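PDB 5HTL: MSHA biogenesis protein MshE from Vibrio cholerae, which binds the second messenger cyclic di-GMP and probably couples its level to the biogenesis of MSHA pili. Local coordinates for residues 88-92 and 113-118. Sequence-based numbering, arbitrary orientation.
Sequences RRLRA and FAQEAL
How a helix hands its chain to a strand while packing on a second helix is well illustrated by 88-92 and 113-118. R91 is the first residue to leave helical phi/psi after helix 84-90; with phi 49° and psi 56° it is the C-prime residue of a Schellman motif, with a weak bond from R91 N to R88 O. A92 is extended (phi -139°, psi 137°). Segment 113-118 is helical throughout, and the CA atoms come closest at L90 and A114, 5.6 Å apart. Apolar contacts dominate. L90, rotamer mt, directs CD2 to A114 CB (3.8 Å) and A117 CB (3.5 Å), while L90 CD1 meets L118 CD1 at 3.8 Å. In this part of the MshEN domain, helix 84-90 runs into edge strand 92-98 of a small mixed sheet, on which helix 112-121 packs: L118, rotamer tp, and A92 both touch I104 of the central strand, and A92 CB lies 4.1 Å from L118 CD1. Polar groups add no hydrogen bond across the interface. At the solvent-exposed side, R89 extends its guanidinium edge-on to the F113 ring edge, R89 NH2 3.5 Å from F113 CD2.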
loop_
_atom_site.group_PDB
_atom_site.type_symbol
_atom_site.label_atom_id
_atom_site.label_comp_id
_atom_site.label_asym_id
_atom_site.label_seq_id
_atom_site.Cartn_x
_atom_site.Cartn_y
_atom_site.Cartn_z
ATOM N N ARG A 88 -4.443 -19.980 -5.485
ATOM C CA ARG A 88 -3.403 -20.866 -4.977
ATOM C C ARG A 88 -2.057 -20.640 -5.661
ATOM O O ARG A 88 -1.038 -20.567 -4.983
ATOM C CB ARG A 88 -3.846 -22.329 -5.063
ATOM C CG ARG A 88 -5.000 -22.641 -4.100
ATOM C CD ARG A 88 -5.384 -24.126 -4.158
ATOM N NE ARG A 88 -6.462 -24.476 -3.232
ATOM C CZ ARG A 88 -6.292 -24.786 -1.946
ATOM N NH1 ARG A 88 -5.085 -24.758 -1.388
ATOM N NH2 ARG A 88 -7.337 -25.106 -1.197
ATOM N N ARG A 89 -2.050 -20.487 -6.983
ATOM C CA ARG A 89 -0.796 -20.246 -7.712
ATOM C C ARG A 89 -0.101 -18.976 -7.250
ATOM O O ARG A 89 1.122 -18.955 -7.064
ATOM C CB ARG A 89 -1.032 -20.147 -9.225
ATOM C CG ARG A 89 0.256 -19.863 -10.029
ATOM C CD ARG A 89 0.354 -18.388 -10.398
ATOM N NE ARG A 89 1.653 -17.934 -10.907
ATOM C CZ ARG A 89 2.619 -17.400 -10.159
ATOM N NH1 ARG A 89 2.464 -17.267 -8.848
ATOM N NH2 ARG A 89 3.751 -17.000 -10.723
ATOM N N LEU A 90 -0.894 -17.920 -7.053
ATOM C CA LEU A 90 -0.385 -16.584 -6.784
ATOM C C LEU A 90 -0.252 -16.306 -5.296
ATOM O O LEU A 90 0.260 -15.247 -4.903
ATOM C CB LEU A 90 -1.331 -15.554 -7.410
ATOM C CG LEU A 90 -1.419 -15.619 -8.934
ATOM C CD1 LEU A 90 -2.547 -14.742 -9.457
ATOM C CD2 LEU A 90 -0.090 -15.179 -9.521
ATOM N N ARG A 91 -0.705 -17.244 -4.469
ATOM C CA ARG A 91 -0.782 -17.065 -3.015
ATOM C C ARG A 91 -1.455 -15.734 -2.670
ATOM O O ARG A 91 -0.902 -14.894 -1.950
ATOM C CB ARG A 91 0.591 -17.235 -2.356
ATOM C CG ARG A 91 1.191 -18.633 -2.601
ATOM C CD ARG A 91 2.605 -18.738 -2.042
ATOM N NE ARG A 91 3.520 -17.865 -2.767
ATOM C CZ ARG A 91 4.752 -17.566 -2.365
ATOM N NH1 ARG A 91 5.232 -18.092 -1.247
ATOM N NH2 ARG A 91 5.502 -16.750 -3.087
ATOM N N ALA A 92 -2.668 -15.572 -3.187
ATOM C CA ALA A 92 -3.441 -14.332 -3.069
ATOM C C ALA A 92 -4.886 -14.687 -2.806
ATOM O O ALA A 92 -5.418 -15.605 -3.418
ATOM C CB ALA A 92 -3.330 -13.532 -4.351
ATOM N N PHE A 113 6.184 -10.502 -10.212
ATOM C CA PHE A 113 5.779 -11.488 -11.205
ATOM C C PHE A 113 4.342 -11.935 -10.897
ATOM O O PHE A 113 3.487 -11.959 -11.783
ATOM C CB PHE A 113 6.750 -12.671 -11.177
ATOM C CG PHE A 113 6.637 -13.582 -12.364
ATOM C CD1 PHE A 113 7.081 -13.175 -13.613
ATOM C CD2 PHE A 113 6.109 -14.852 -12.225
ATOM C CE1 PHE A 113 6.985 -14.012 -14.704
ATOM C CE2 PHE A 113 6.006 -15.698 -13.320
ATOM C CZ PHE A 113 6.453 -15.273 -14.554
ATOM N N ALA A 114 4.072 -12.256 -9.631
ATOM C CA ALA A 114 2.710 -12.612 -9.215
ATOM C C ALA A 114 1.738 -11.437 -9.339
ATOM O O ALA A 114 0.588 -11.616 -9.712
ATOM C CB ALA A 114 2.701 -13.182 -7.790
ATOM N N GLN A 115 2.196 -10.230 -9.025
ATOM C CA GLN A 115 1.355 -9.043 -9.119
ATOM C C GLN A 115 0.876 -8.810 -10.540
ATOM O O GLN A 115 -0.289 -8.476 -10.765
ATOM C CB GLN A 115 2.150 -7.825 -8.667
ATOM C CG GLN A 115 1.351 -6.552 -8.502
ATOM C CD GLN A 115 2.136 -5.486 -7.766
ATOM O OE1 GLN A 115 2.819 -4.667 -8.381
ATOM N NE2 GLN A 115 2.064 -5.507 -6.442
ATOM N N GLU A 116 1.786 -8.975 -11.495
ATOM C CA GLU A 116 1.448 -8.808 -12.903
ATOM C C GLU A 116 0.366 -9.804 -13.292
ATOM O O GLU A 116 -0.587 -9.470 -13.993
ATOM C CB GLU A 116 2.687 -9.004 -13.773
ATOM C CG GLU A 116 2.489 -8.609 -15.237
ATOM C CD GLU A 116 2.705 -7.124 -15.477
ATOM O OE1 GLU A 116 2.908 -6.732 -16.646
ATOM O OE2 GLU A 116 2.678 -6.348 -14.499
ATOM N N ALA A 117 0.521 -11.037 -12.826
ATOM C CA ALA A 117 -0.456 -12.082 -13.061
ATOM C C ALA A 117 -1.815 -11.731 -12.475
ATOM O O ALA A 117 -2.849 -11.869 -13.131
ATOM C CB ALA A 117 0.042 -13.383 -12.479
ATOM N N LEU A 118 -1.809 -11.277 -11.228
ATOM C CA LEU A 118 -3.040 -10.896 -10.546
ATOM C C LEU A 118 -3.769 -9.792 -11.316
ATOM O O LEU A 118 -4.990 -9.847 -11.490
ATOM C CB LEU A 118 -2.708 -10.414 -9.131
ATOM C CG LEU A 118 -3.805 -10.423 -8.077
ATOM C CD1 LEU A 118 -4.378 -11.804 -7.921
ATOM C CD2 LEU A 118 -3.183 -9.951 -6.767
#